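Local structure of tetraacyldisaccharide 4'-kinase (Aquifex aeolicus, 4EHX) at residues A[39-44]-A[49-54]; A[60-65]-A[134-139]. The protein transfers the gamma-phosphate of ATP to the 4'-position of a tetraacyldisaccharide 1-phosphate, forming lipid IVA in the lipid A pathway. All blocks are in the same frame, centred on the assembly; numbering follows the deposited sequence.

Interaction 1 (A[39-44]-A[49-54])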
# COMPACT_ATOMS: atom_id res chain seq x y z
N ILE A 39 4.34 8.54 11.19
CA ILE A 39 3.35 7.49 11.35
C ILE A 39 3.76 6.37 10.41
O ILE A 39 4.00 6.62 9.24
CB ILE A 39 1.97 7.99 10.94
CG1 ILE A 39 1.57 9.22 11.76
CG2 ILE A 39 0.93 6.86 11.08
CD1 ILE A 39 0.36 9.99 11.18
N SER A 40 3.83 5.14 10.90
CA SER A 40 4.15 4.03 10.02
C SER A 40 2.89 3.24 9.72
O SER A 40 2.07 2.99 10.60
CB SER A 40 5.21 3.12 10.65
OG SER A 40 5.50 2.04 9.78
N VAL A 41 2.74 2.85 8.46
CA VAL A 41 1.72 1.90 8.05
C VAL A 41 2.44 0.66 7.58
O VAL A 41 3.37 0.73 6.77
CB VAL A 41 0.81 2.47 6.92
CG1 VAL A 41 -0.23 1.40 6.49
CG2 VAL A 41 0.11 3.74 7.42
N GLY A 42 2.03 -0.49 8.09
CA GLY A 42 2.71 -1.71 7.71
C GLY A 42 1.88 -2.95 7.93
O GLY A 42 0.73 -2.91 8.40
N ASN A 43 2.46 -4.08 7.57
CA ASN A 43 1.81 -5.36 7.85
C ASN A 43 2.84 -6.46 8.05
O ASN A 43 4.06 -6.22 7.99
CB ASN A 43 0.77 -5.70 6.79
CG ASN A 43 1.39 -6.33 5.58
OD1 ASN A 43 2.45 -5.91 5.13
ND2 ASN A 43 0.74 -7.37 5.06
N LEU A 44 2.36 -7.66 8.31
CA LEU A 44 3.25 -8.76 8.67
C LEU A 44 3.53 -9.68 7.50
O LEU A 44 4.47 -10.46 7.53
CB LEU A 44 2.66 -9.58 9.83
CG LEU A 44 2.63 -8.92 11.20
CD1 LEU A 44 2.15 -9.91 12.24
CD2 LEU A 44 4.01 -8.42 11.56
N SER A 49 -2.83 -6.56 1.01
CA SER A 49 -2.68 -6.00 2.36
C SER A 49 -3.70 -4.95 2.74
O SER A 49 -4.05 -4.80 3.91
CB SER A 49 -1.28 -5.39 2.50
OG SER A 49 -1.11 -4.83 3.78
N GLY A 50 -4.18 -4.19 1.76
CA GLY A 50 -5.01 -3.04 2.04
C GLY A 50 -4.15 -1.88 2.48
O GLY A 50 -4.65 -0.80 2.81
N LYS A 51 -2.84 -2.09 2.48
CA LYS A 51 -1.93 -1.04 2.94
C LYS A 51 -2.03 0.21 2.06
O LYS A 51 -2.03 1.32 2.57
CB LYS A 51 -0.48 -1.55 2.95
CG LYS A 51 0.52 -0.49 3.31
CD LYS A 51 1.73 -0.54 2.39
CE LYS A 51 1.36 -0.11 0.98
NZ LYS A 51 2.50 -0.25 0.05
N THR A 52 -2.10 0.02 0.75
CA THR A 52 -2.20 1.16 -0.16
C THR A 52 -3.47 1.96 0.12
O THR A 52 -3.42 3.18 0.27
CB THR A 52 -2.15 0.71 -1.64
OG1 THR A 52 -0.94 -0.02 -1.87
CG2 THR A 52 -2.18 1.92 -2.58
N SER A 53 -4.61 1.27 0.20
CA SER A 53 -5.86 1.94 0.54
C SER A 53 -5.78 2.67 1.87
O SER A 53 -6.30 3.79 2.02
CB SER A 53 -7.04 0.95 0.57
OG SER A 53 -7.30 0.44 -0.71
N PHE A 54 -5.15 2.04 2.87
CA PHE A 54 -5.08 2.68 4.16
C PHE A 54 -4.20 3.92 4.14
O PHE A 54 -4.50 4.92 4.79
CB PHE A 54 -4.61 1.72 5.27
CG PHE A 54 -4.73 2.32 6.63
CD1 PHE A 54 -5.96 2.36 7.29
CD2 PHE A 54 -3.63 2.89 7.24
CE1 PHE A 54 -6.09 2.95 8.54
CE2 PHE A 54 -3.75 3.50 8.48
CZ PHE A 54 -4.98 3.52 9.13
O HOH W 1 1.98 -4.13 2.38
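V41 packing on K51 and F54, with N43 beside S49, makes a buried, mostly apolar contact between strand 38-43 and the start of helix 51-61, the two elements that frame the P-loop of this kinase. Residues 45 to 52 are predicted to bind ATP. V41 straddles two neighbours: its CG1, anti to the backbone N (chi1 178°), lies 3.8 Å from both K51 CG and F54 CD2, reaching the ring obliquely, and CG2 comes to the ring edge in plane, also 3.8 Å from F54 CD2. Beyond CG, the K51 chain bends twice, at chi2 and chi3, carrying its amine away from the strand. G50 sits at the N-cap position, and the first turn closes with F54 N bonded to G50 O at 2.9 Å. At the loop end, N43 ND2 approaches S49 OG to 3.4 Å at an angle too poor for a bond; ND2 is instead hydrogen-bonded to the carbonyl oxygen of S45, within the P-loop. A water donates to N43 OD1 over 3.3 Å and reaches S49 OG only weakly. Hydrocarbon thus holds the base of the loop, where K51 lends only its stem, consistent with a lysine whose ammonium serves the predicted nucleotide site, while the N43 amide holds the loop by its bond to S45 O.

Interaction 2 (A[60-65]-A[134-139])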
# COMPACT_ATOMS: atom_id res chain seq x y z
N ASP A 60 -5.65 11.39 3.79
CA ASP A 60 -6.86 12.21 3.78
C ASP A 60 -7.24 12.72 5.18
O ASP A 60 -7.73 13.84 5.33
CB ASP A 60 -8.05 11.46 3.17
CG ASP A 60 -9.31 12.30 3.15
OD1 ASP A 60 -9.41 13.17 2.27
OD2 ASP A 60 -10.20 12.12 4.03
N LEU A 61 -7.01 11.91 6.21
CA LEU A 61 -7.28 12.36 7.57
C LEU A 61 -6.37 13.55 7.90
O LEU A 61 -6.74 14.44 8.67
CB LEU A 61 -7.05 11.23 8.59
CG LEU A 61 -8.03 10.06 8.59
CD1 LEU A 61 -7.68 9.09 9.71
CD2 LEU A 61 -9.48 10.56 8.73
N LEU A 62 -5.19 13.56 7.29
CA LEU A 62 -4.18 14.61 7.51
C LEU A 62 -4.18 15.68 6.42
O LEU A 62 -3.15 16.31 6.15
CB LEU A 62 -2.79 13.96 7.57
CG LEU A 62 -2.54 13.05 8.77
CD1 LEU A 62 -1.41 12.05 8.50
CD2 LEU A 62 -2.25 13.90 10.02
N LYS A 63 -5.33 15.90 5.79
CA LYS A 63 -5.40 16.84 4.66
C LYS A 63 -5.05 18.29 5.04
O LYS A 63 -4.74 19.11 4.18
CB LYS A 63 -6.78 16.80 4.01
CG LYS A 63 -7.90 17.25 4.92
CD LYS A 63 -9.24 17.20 4.17
CE LYS A 63 -10.36 17.66 5.08
NZ LYS A 63 -11.71 17.63 4.44
N ASP A 64 -5.09 18.58 6.33
CA ASP A 64 -4.76 19.92 6.81
C ASP A 64 -3.26 20.10 7.06
O ASP A 64 -2.82 21.18 7.44
CB ASP A 64 -5.56 20.23 8.08
CG ASP A 64 -7.07 20.22 7.83
OD1 ASP A 64 -7.53 20.81 6.82
OD2 ASP A 64 -7.81 19.62 8.64
N LYS A 65 -2.48 19.04 6.86
CA LYS A 65 -1.03 19.07 7.10
C LYS A 65 -0.26 18.86 5.80
O LYS A 65 -0.78 18.29 4.83
CB LYS A 65 -0.61 17.95 8.07
CG LYS A 65 -1.19 18.07 9.47
CD LYS A 65 -0.64 19.29 10.19
CE LYS A 65 -0.98 19.27 11.68
NZ LYS A 65 -0.38 20.46 12.36
N VAL A 134 4.49 16.16 8.49
CA VAL A 134 4.34 14.79 9.00
C VAL A 134 4.76 13.80 7.92
O VAL A 134 4.57 14.07 6.72
CB VAL A 134 2.88 14.50 9.46
CG1 VAL A 134 1.87 14.76 8.30
CG2 VAL A 134 2.74 13.08 10.01
N PHE A 135 5.37 12.69 8.32
CA PHE A 135 5.71 11.62 7.39
C PHE A 135 4.84 10.40 7.61
O PHE A 135 4.48 10.06 8.74
CB PHE A 135 7.16 11.16 7.58
CG PHE A 135 8.15 12.17 7.16
CD1 PHE A 135 8.38 12.42 5.82
CD2 PHE A 135 8.89 12.86 8.12
CE1 PHE A 135 9.33 13.36 5.42
CE2 PHE A 135 9.84 13.80 7.73
CZ PHE A 135 10.06 14.04 6.37
N ILE A 136 4.49 9.73 6.51
CA ILE A 136 3.85 8.43 6.61
C ILE A 136 4.81 7.43 5.97
O ILE A 136 5.25 7.62 4.83
CB ILE A 136 2.51 8.39 5.85
CG1 ILE A 136 1.47 9.33 6.49
CG2 ILE A 136 1.97 6.96 5.77
CD1 ILE A 136 0.27 9.60 5.56
N LEU A 137 5.15 6.36 6.69
CA LEU A 137 5.95 5.32 6.08
C LEU A 137 4.96 4.38 5.43
O LEU A 137 4.08 3.82 6.11
CB LEU A 137 6.78 4.54 7.11
CG LEU A 137 7.52 5.34 8.19
CD1 LEU A 137 8.44 4.39 9.01
CD2 LEU A 137 8.36 6.45 7.56
N ASP A 138 5.05 4.20 4.13
CA ASP A 138 4.23 3.16 3.55
C ASP A 138 5.09 1.89 3.67
O ASP A 138 6.25 1.84 3.25
CB ASP A 138 3.74 3.49 2.14
CG ASP A 138 4.82 3.37 1.11
OD1 ASP A 138 5.99 3.39 1.51
OD2 ASP A 138 4.50 3.27 -0.10
N ASP A 139 4.53 0.89 4.29
CA ASP A 139 5.26 -0.34 4.49
C ASP A 139 6.49 -0.15 5.39
O ASP A 139 7.62 -0.47 5.01
CB ASP A 139 5.64 -0.95 3.14
CG ASP A 139 5.91 -2.43 3.26
OD1 ASP A 139 5.30 -3.03 4.17
OD2 ASP A 139 6.73 -2.98 2.50
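K65 and V134 bring the two backbones to their nearest approach, 7.1 Å between CA atoms, where the chain leaving helix 51-61 passes through a type I beta turn from L62 to K65 and comes alongside the start of strand 134-138. This is the far end of the beta-alpha-beta crossover of the P-loop fold: strand 38-43, helix 51-61 and strand 67-71 follow one another in the chain, and strand 134-138 lies between those two strands, parallel to both. The turn is closed by K65 N bonding to L62 O at 2.9 Å.

The contact itself is purely apolar. L62 and I136 extend toward each other and meet tip to tip, CD1 to CD1 at 4.2 Å. The same L62 methyl also lies 4.3 Å from V134 CG1, so one leucine branch serves two side chains on the helix-facing side of the strand, with F135 between them in sequence pointing its CB away. I310 of helix 303-312 and V67 of the next strand also touch L62, placing it where helix, sheet and C-terminal helix converge. At the edge, K65 contributes only the root of its side chain. Its chain bends at chi2 (-66°), and the amine end turns away from the strand to form a cation-pi interaction with F314. Further along, the strand leaves this packing and ends at D138, whose OD2 is hydrogen-bonded to S71 OG; D139 follows it, and its OD1 forms a salt bridge with R171. Such a pattern, an apolar strand with an acidic end beside the P-loop strand, is consistent with a Walker B strand. The V134 rotamer (chi1 57°) swings CG1 to the side where K65 CB lies, and the two carbons meet at 4.0 Å.

Overall arrangement
Interactions 1 and 2 fasten the two ends of helix 51-61 to adjacent strands of the P-loop core, with centres 12 Å apart. The strands are joined by backbone pairing: I39 O lies 2.8 Å from L137 N, and V41 N 2.9 Å from L137 O, both probable hydrogen bonds. Side chains continue the link under the helix, where I39 CD1 packs 3.8 Å from L62 CD1. Nearer the predicted ATP site, K51 CD rests 3.7 Å from D139 N, so the P-loop lysine passes the acidic end of strand 134-138. I136, about 8 Å from K51 between side chains, belongs to the apolar layer behind that site.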